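Long-range contacts in Hydrogenase/urease maturation factor HypB (Helicobacter pylori, PDB 4LPS), which hydrolyses GTP slowly, binds nickel or zinc, and is required for nickel insertion into [NiFe] hydrogenases and for the maturation of urease: residues A[70-75]-A[129-134]; A[153-158]-A[171-176]; A[164-169]-A[199-204]. All blocks are in the same frame, centred on the assembly; numbering follows the deposited sequence.

Contact 1: residues A[70-75]-A[129-134]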
# COMPACT_ATOMS: atom_id res chain seq x y z
N LYS A 70 14.33 -5.29 10.75
CA LYS A 70 15.33 -4.23 10.84
C LYS A 70 15.97 -3.95 9.49
O LYS A 70 16.47 -2.84 9.24
CB LYS A 70 16.38 -4.60 11.88
CG LYS A 70 15.82 -4.61 13.30
CD LYS A 70 15.01 -3.36 13.56
CE LYS A 70 13.56 -3.69 13.92
NZ LYS A 70 12.77 -2.45 14.18
N ASP A 71 15.95 -4.95 8.60
CA ASP A 71 16.46 -4.77 7.25
C ASP A 71 15.43 -4.11 6.34
O ASP A 71 15.68 -3.91 5.15
CB ASP A 71 16.89 -6.12 6.66
CG ASP A 71 15.74 -7.11 6.58
OD1 ASP A 71 14.79 -6.99 7.38
OD2 ASP A 71 15.78 -8.01 5.71
N PHE A 72 14.28 -3.75 6.90
CA PHE A 72 13.24 -3.08 6.13
C PHE A 72 13.03 -1.67 6.66
O PHE A 72 12.29 -1.45 7.63
CB PHE A 72 11.93 -3.88 6.18
CG PHE A 72 10.89 -3.39 5.22
CD1 PHE A 72 11.10 -3.48 3.85
CD2 PHE A 72 9.69 -2.86 5.67
CE1 PHE A 72 10.14 -3.04 2.96
CE2 PHE A 72 8.73 -2.41 4.79
CZ PHE A 72 8.95 -2.50 3.43
N LYS A 73 13.69 -0.72 6.01
CA LYS A 73 13.74 0.66 6.47
C LYS A 73 12.76 1.53 5.70
O LYS A 73 12.92 1.73 4.50
CB LYS A 73 15.16 1.22 6.32
CG LYS A 73 16.23 0.40 7.01
CD LYS A 73 17.61 0.81 6.51
CE LYS A 73 18.67 -0.17 6.99
NZ LYS A 73 19.99 0.11 6.37
N PHE A 74 11.74 2.03 6.40
CA PHE A 74 10.70 2.81 5.74
C PHE A 74 10.10 3.90 6.62
O PHE A 74 10.20 3.85 7.85
CB PHE A 74 9.59 1.87 5.25
CG PHE A 74 8.78 1.27 6.36
CD1 PHE A 74 9.25 0.18 7.06
CD2 PHE A 74 7.53 1.78 6.69
CE1 PHE A 74 8.51 -0.39 8.08
CE2 PHE A 74 6.78 1.22 7.71
CZ PHE A 74 7.27 0.14 8.40
N CYS A 75 9.49 4.88 5.97
CA CYS A 75 8.67 5.88 6.65
C CYS A 75 7.30 5.88 5.97
O CYS A 75 7.15 5.33 4.88
CB CYS A 75 9.33 7.26 6.62
SG CYS A 75 9.71 7.89 4.99
N SER A 129 15.56 6.07 5.01
CA SER A 129 14.59 5.11 4.49
C SER A 129 14.94 4.60 3.10
O SER A 129 15.39 5.36 2.24
CB SER A 129 13.19 5.72 4.48
OG SER A 129 12.78 6.12 5.77
N ASP A 130 14.73 3.30 2.89
CA ASP A 130 14.81 2.71 1.56
C ASP A 130 13.43 2.73 0.90
O ASP A 130 13.31 2.71 -0.32
CB ASP A 130 15.33 1.27 1.63
CG ASP A 130 16.78 1.20 2.05
OD1 ASP A 130 17.54 2.11 1.67
OD2 ASP A 130 17.15 0.25 2.76
N PHE A 131 12.40 2.78 1.74
CA PHE A 131 11.03 2.75 1.26
C PHE A 131 10.24 3.92 1.82
O PHE A 131 10.39 4.29 2.99
CB PHE A 131 10.34 1.44 1.66
CG PHE A 131 10.98 0.20 1.07
CD1 PHE A 131 12.08 -0.38 1.66
CD2 PHE A 131 10.44 -0.38 -0.07
CE1 PHE A 131 12.65 -1.53 1.12
CE2 PHE A 131 11.01 -1.52 -0.62
CZ PHE A 131 12.12 -2.09 -0.03
N LEU A 132 9.41 4.51 0.97
CA LEU A 132 8.38 5.43 1.45
C LEU A 132 7.05 4.77 1.17
O LEU A 132 6.72 4.46 0.03
CB LEU A 132 8.48 6.80 0.76
CG LEU A 132 7.30 7.74 0.99
CD1 LEU A 132 7.30 8.28 2.41
CD2 LEU A 132 7.31 8.89 -0.00
N ILE A 133 6.27 4.56 2.23
CA ILE A 133 5.04 3.81 2.11
C ILE A 133 3.82 4.71 2.27
O ILE A 133 3.68 5.42 3.27
CB ILE A 133 4.99 2.66 3.14
CG1 ILE A 133 6.11 1.66 2.86
CG2 ILE A 133 3.63 1.97 3.12
CD1 ILE A 133 6.08 0.41 3.73
N ILE A 134 2.97 4.70 1.26
CA ILE A 134 1.72 5.44 1.28
C ILE A 134 0.58 4.50 1.66
O ILE A 134 0.29 3.54 0.93
CB ILE A 134 1.43 6.10 -0.08
CG1 ILE A 134 2.55 7.07 -0.45
CG2 ILE A 134 0.09 6.82 -0.07
CD1 ILE A 134 2.51 7.55 -1.89
O HOH W 1 15.24 -1.51 3.65
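F72 and F131 form the tightly packed side of this contact. F72 CE1 stands 3.4 Å above the plane of the F131 ring, over its centre, and the two ring planes meet at 40°. With CG anti to the backbone N (chi1 -169°), F72 starts its ring out beside its own carbonyl carbon, and its CE2 atom comes to 4.0 Å from I133 CD1. CD1 of I133 also lies 3.6 Å from F74 CD2, so one isoleucine methyl touches both phenylalanine rings; L228 and L229 of helix 218-234 touch F72 and F131 respectively. On the other face of the sheet the short side chain of C75 puts SG 3.6 Å from L132 CD1, with L120 of helix 110-122 touching both residues.

The backbones are neighbouring parallel strands of the G-domain sheet. K73 O takes two donors, F131 N at 3.0 Å in its carbonyl plane and D130 N from above that plane. C75 then spans the partner strand, its N bonded to F131 O and its O receiving I133 N at 2.9 Å in a nearly straight bond (171°).

The loose side is polar. K73 and D130 run side by side, but NZ and OD2 remain 4.6 Å apart, beyond a salt bridge. A water links D71 O, K73 N and D130 OD2, bonding to the last at 2.7 Å. The chemistry implies strands held by backbone bonds and apolar packing, which the F72 ring extends from the loop before the strand; the lysine and aspartate probably add only a modest electrostatic attraction at the solvent edge.

Contact 2: residues A[153-158]-A[171-176]; sequences NIVLLS and TMFMCA
V155 meets the 171-176 segment with both of its methyl groups. Its CB points from the strand toward the helix, and with CG1 anti to the backbone N (chi1 -180°) the two branches part to different partners. CG1 reaches F173 CE1 at 3.8 Å and makes an off-centre CH-pi contact with the ring, 4.3 Å from the centroid and 30° off the normal. CG2 meets M172 O, M172 SD at 3.8 Å, and A176 CB. A beta-branched valine suits this place because it is short, stiff and two-pronged; the flexible methionine, bent at chi2 and chi3, can fold its sulfur against it.

Strand 152-158 belongs to the parallel sheet of a P-loop NTPase, and helix 170-174 lies on the crossover that carries the chain from it to the adjacent parallel strand 178-182, so the contact packs a beta-alpha-beta connection onto its own sheet. Further along the strand, L157 CB touches the edge of the F173 ring, 4.0 Å from CZ, while M201 and L204 of helix 194-204 also pack against that ring.

At the start of the strand the contact turns polar. A176 CA makes a CA-H...O contact with N153 O at 3.3 Å, an approach eased by alanine's small side chain. The amide of N153 has two tasks: OD1 accepts from N50 ND2, and ND2 donates to a water that also lies 2.8 Å from C175 O.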
# COMPACT_ATOMS: atom_id res chain seq x y z
N ASN A 153 1.83 -0.38 -6.67
CA ASN A 153 0.52 -0.20 -6.07
C ASN A 153 0.00 -1.56 -5.65
O ASN A 153 -0.21 -2.45 -6.48
CB ASN A 153 -0.43 0.49 -7.05
CG ASN A 153 0.12 1.79 -7.57
OD1 ASN A 153 0.03 2.83 -6.91
ND2 ASN A 153 0.71 1.75 -8.76
N ILE A 154 -0.18 -1.74 -4.35
CA ILE A 154 -0.53 -3.04 -3.80
C ILE A 154 -1.88 -3.00 -3.10
O ILE A 154 -2.16 -2.11 -2.30
CB ILE A 154 0.56 -3.53 -2.84
CG1 ILE A 154 1.89 -3.66 -3.59
CG2 ILE A 154 0.17 -4.87 -2.21
CD1 ILE A 154 3.11 -3.81 -2.70
N VAL A 155 -2.73 -3.97 -3.44
CA VAL A 155 -4.10 -4.02 -2.94
C VAL A 155 -4.32 -5.17 -1.95
O VAL A 155 -3.97 -6.31 -2.23
CB VAL A 155 -5.11 -4.16 -4.09
CG1 VAL A 155 -6.53 -4.19 -3.56
CG2 VAL A 155 -4.94 -3.00 -5.08
N LEU A 156 -4.88 -4.84 -0.79
CA LEU A 156 -5.27 -5.87 0.18
C LEU A 156 -6.74 -6.24 0.01
O LEU A 156 -7.60 -5.37 -0.14
CB LEU A 156 -5.03 -5.41 1.62
CG LEU A 156 -3.60 -5.39 2.18
CD1 LEU A 156 -2.76 -4.26 1.60
CD2 LEU A 156 -3.66 -5.28 3.70
N LEU A 157 -7.01 -7.53 -0.02
CA LEU A 157 -8.37 -8.04 0.09
C LEU A 157 -8.43 -8.94 1.32
O LEU A 157 -7.78 -9.99 1.35
CB LEU A 157 -8.78 -8.81 -1.17
CG LEU A 157 -10.11 -9.57 -1.08
CD1 LEU A 157 -11.25 -8.61 -0.77
CD2 LEU A 157 -10.39 -10.34 -2.37
N SER A 158 -9.19 -8.53 2.32
CA SER A 158 -9.24 -9.29 3.56
C SER A 158 -10.28 -10.39 3.44
O SER A 158 -11.30 -10.22 2.75
CB SER A 158 -9.54 -8.39 4.76
OG SER A 158 -10.93 -8.18 4.92
N THR A 171 -11.43 -2.37 -11.45
CA THR A 171 -10.50 -1.29 -11.75
C THR A 171 -9.43 -1.16 -10.67
O THR A 171 -8.26 -0.89 -10.96
CB THR A 171 -11.23 0.07 -11.92
OG1 THR A 171 -12.14 -0.01 -13.03
CG2 THR A 171 -10.24 1.19 -12.18
N MET A 172 -9.81 -1.38 -9.42
CA MET A 172 -8.83 -1.38 -8.34
C MET A 172 -7.83 -2.52 -8.49
O MET A 172 -6.62 -2.32 -8.37
CB MET A 172 -9.52 -1.46 -6.97
CG MET A 172 -8.55 -1.57 -5.81
SD MET A 172 -7.44 -0.15 -5.60
CE MET A 172 -8.56 1.07 -4.95
N PHE A 173 -8.33 -3.73 -8.73
CA PHE A 173 -7.46 -4.90 -8.80
C PHE A 173 -6.62 -4.94 -10.08
O PHE A 173 -5.57 -5.59 -10.11
CB PHE A 173 -8.29 -6.17 -8.64
CG PHE A 173 -8.75 -6.42 -7.23
CD1 PHE A 173 -7.90 -7.01 -6.31
CD2 PHE A 173 -10.02 -6.03 -6.82
CE1 PHE A 173 -8.31 -7.23 -5.00
CE2 PHE A 173 -10.44 -6.25 -5.52
CZ PHE A 173 -9.59 -6.85 -4.61
N MET A 174 -7.07 -4.27 -11.14
CA MET A 174 -6.28 -4.17 -12.36
C MET A 174 -5.09 -3.21 -12.23
O MET A 174 -4.19 -3.22 -13.06
CB MET A 174 -7.16 -3.75 -13.55
CG MET A 174 -7.88 -4.92 -14.21
SD MET A 174 -8.90 -4.44 -15.63
CE MET A 174 -10.15 -3.43 -14.84
N CYS A 175 -5.08 -2.36 -11.20
CA CYS A 175 -3.94 -1.47 -11.00
C CYS A 175 -2.92 -2.06 -10.04
O CYS A 175 -1.86 -1.47 -9.79
CB CYS A 175 -4.41 -0.10 -10.49
SG CYS A 175 -4.68 0.03 -8.72
N ALA A 176 -3.22 -3.24 -9.50
CA ALA A 176 -2.34 -3.90 -8.54
C ALA A 176 -1.12 -4.52 -9.21
O ALA A 176 -1.24 -5.25 -10.20
CB ALA A 176 -3.10 -4.96 -7.76
O HOH W 2 0.55 -0.36 -10.62

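Contact 3: residues A[164-169]-A[199-204]; sequences DKVLKY and EDMQKL
L167 CG and D200 CG both lie anti to their own carbonyl carbons (chi1 -72° and -76°), and from these starts the leucine branch and the carboxylate cross at about a right angle. L167 CG comes to 3.5 Å from D200 CG, and its CD1 lies near OD1, so hydrocarbon packs directly against the carboxylate. The charge is met in other directions: OD1 accepts from Q196 NE2 and forms a longer salt bridge, 3.5 Å, with K203 NZ, while OD2 accepts from a water at 2.7 Å. That water also accepts from V166 N at 3.0 Å, bridging the start of the short helix 165-168 to helix 194-204.

V166 is the inner neighbour of L167. Its CG1 touches D200 CB, M201 SD and L204 CD2, the last at 3.6 Å, as its side chain slides past those of D200 and L204 in opposite directions. In this P-loop GTPase domain the contact joins two helical elements, one following strand 152-158 and the other strand 178-182, and F173 of helix 170-174 packs on V166. A short branched valine suits a buried place where D200, M201, L204 and L157 all touch it. Farther out, L167 CD2 meets L204 CD1 at 3.6 Å and its CD1 approaches the aliphatic CE of K203. D164 holds two lysines, K165 NZ on OD1 and K168 NZ on OD2 at 2.8 Å, each on the syn side, somewhat out of the carboxylate plane; K165, part of a GDP pocket, also donates from NZ to E161 O.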
# COMPACT_ATOMS: atom_id res chain seq x y z
N ASP A 164 -15.39 -12.78 -3.44
CA ASP A 164 -16.01 -12.36 -4.70
C ASP A 164 -15.67 -10.92 -5.08
O ASP A 164 -16.17 -10.41 -6.09
CB ASP A 164 -17.52 -12.52 -4.60
CG ASP A 164 -18.14 -11.57 -3.59
OD1 ASP A 164 -17.51 -11.30 -2.54
OD2 ASP A 164 -19.27 -11.09 -3.83
N LYS A 165 -14.82 -10.27 -4.30
CA LYS A 165 -14.68 -8.82 -4.41
C LYS A 165 -13.85 -8.38 -5.61
O LYS A 165 -13.96 -7.23 -6.05
CB LYS A 165 -14.08 -8.26 -3.12
CG LYS A 165 -15.04 -8.32 -1.94
CD LYS A 165 -16.22 -7.39 -2.17
CE LYS A 165 -17.22 -7.46 -1.03
NZ LYS A 165 -17.98 -8.75 -1.04
N VAL A 166 -13.02 -9.28 -6.14
CA VAL A 166 -12.09 -8.91 -7.20
C VAL A 166 -12.86 -8.44 -8.44
O VAL A 166 -12.58 -7.37 -8.98
CB VAL A 166 -11.17 -10.08 -7.60
CG1 VAL A 166 -10.37 -9.74 -8.85
CG2 VAL A 166 -10.22 -10.41 -6.46
N LEU A 167 -13.83 -9.24 -8.87
CA LEU A 167 -14.64 -8.87 -10.03
C LEU A 167 -15.63 -7.74 -9.75
O LEU A 167 -16.13 -7.11 -10.68
CB LEU A 167 -15.39 -10.10 -10.56
CG LEU A 167 -14.52 -11.15 -11.27
CD1 LEU A 167 -15.36 -12.05 -12.17
CD2 LEU A 167 -13.41 -10.49 -12.06
N LYS A 168 -15.93 -7.50 -8.47
CA LYS A 168 -16.82 -6.41 -8.10
C LYS A 168 -16.11 -5.06 -8.15
O LYS A 168 -16.75 -4.03 -8.35
CB LYS A 168 -17.40 -6.64 -6.70
CG LYS A 168 -18.57 -7.60 -6.68
CD LYS A 168 -19.12 -7.75 -5.27
CE LYS A 168 -20.42 -8.54 -5.27
NZ LYS A 168 -20.90 -8.80 -3.88
N TYR A 169 -14.80 -5.08 -7.96
CA TYR A 169 -14.02 -3.85 -8.03
C TYR A 169 -12.83 -4.04 -8.98
O TYR A 169 -11.68 -3.90 -8.58
CB TYR A 169 -13.55 -3.43 -6.64
CG TYR A 169 -14.71 -3.20 -5.69
CD1 TYR A 169 -15.28 -4.26 -4.99
CD2 TYR A 169 -15.26 -1.94 -5.53
CE1 TYR A 169 -16.35 -4.06 -4.14
CE2 TYR A 169 -16.33 -1.73 -4.67
CZ TYR A 169 -16.87 -2.79 -3.99
OH TYR A 169 -17.93 -2.59 -3.14
N GLU A 199 -8.62 -17.15 -9.49
CA GLU A 199 -9.20 -17.29 -10.82
C GLU A 199 -9.68 -15.94 -11.37
O GLU A 199 -9.57 -15.68 -12.56
CB GLU A 199 -10.36 -18.28 -10.80
CG GLU A 199 -9.92 -19.73 -10.62
CD GLU A 199 -11.04 -20.63 -10.14
OE1 GLU A 199 -10.75 -21.76 -9.70
OE2 GLU A 199 -12.22 -20.20 -10.20
N ASP A 200 -10.23 -15.12 -10.49
CA ASP A 200 -10.66 -13.77 -10.86
C ASP A 200 -9.47 -12.91 -11.26
O ASP A 200 -9.53 -12.17 -12.24
CB ASP A 200 -11.42 -13.11 -9.71
CG ASP A 200 -12.83 -13.65 -9.57
OD1 ASP A 200 -13.25 -14.45 -10.43
OD2 ASP A 200 -13.52 -13.25 -8.61
N MET A 201 -8.39 -13.00 -10.49
CA MET A 201 -7.17 -12.27 -10.82
C MET A 201 -6.54 -12.81 -12.09
O MET A 201 -5.89 -12.08 -12.83
CB MET A 201 -6.16 -12.34 -9.67
CG MET A 201 -6.47 -11.42 -8.50
SD MET A 201 -6.58 -9.69 -9.01
CE MET A 201 -4.94 -9.41 -9.66
N GLN A 202 -6.73 -14.10 -12.35
CA GLN A 202 -6.24 -14.72 -13.57
C GLN A 202 -6.85 -14.06 -14.81
O GLN A 202 -6.17 -13.85 -15.81
CB GLN A 202 -6.55 -16.22 -13.58
CG GLN A 202 -5.55 -17.06 -12.81
CD GLN A 202 -4.16 -17.06 -13.42
OE1 GLN A 202 -3.16 -17.05 -12.71
NE2 GLN A 202 -4.10 -17.09 -14.75
N LYS A 203 -8.13 -13.72 -14.72
CA LYS A 203 -8.83 -13.04 -15.80
C LYS A 203 -8.42 -11.57 -15.92
O LYS A 203 -8.22 -11.06 -17.02
CB LYS A 203 -10.35 -13.15 -15.60
CG LYS A 203 -10.85 -14.59 -15.52
CD LYS A 203 -12.35 -14.69 -15.82
CE LYS A 203 -13.19 -14.49 -14.57
NZ LYS A 203 -13.24 -15.72 -13.72
N LEU A 204 -8.29 -10.90 -14.78
CA LEU A 204 -8.05 -9.46 -14.75
C LEU A 204 -6.59 -9.11 -15.02
O LEU A 204 -6.29 -8.32 -15.91
CB LEU A 204 -8.47 -8.88 -13.40
CG LEU A 204 -9.77 -8.08 -13.33
CD1 LEU A 204 -10.89 -8.82 -14.04
CD2 LEU A 204 -10.14 -7.80 -11.89
O HOH W 3 -12.95 -12.32 -6.15

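In the fold
Along the chain contact 1 closes before the others open, whereas contacts 2 and 3 alternate their segments. Contact 1 pairs strands 74-80 and 131-135 of the seven-stranded parallel sheet; contact 2 sets helix 170-174 on strand 152-158 of the same sheet, with strand 47-52 between 131-135 and 152-158. Their centres are 21 Å apart, on opposite sides of the chain's centre. Contact 3, centred about 10 Å from contact 2 and 30 Å from contact 1, joins helices 165-168 and 194-204, which pack beside helix 170-174; F173 CE2 lies 3.6 Å from V166 CA. Contacts 2 and 3 thus form one continuous helix-on-sheet region, and all three belong to the nucleotide-binding domain that carries the GTPase site.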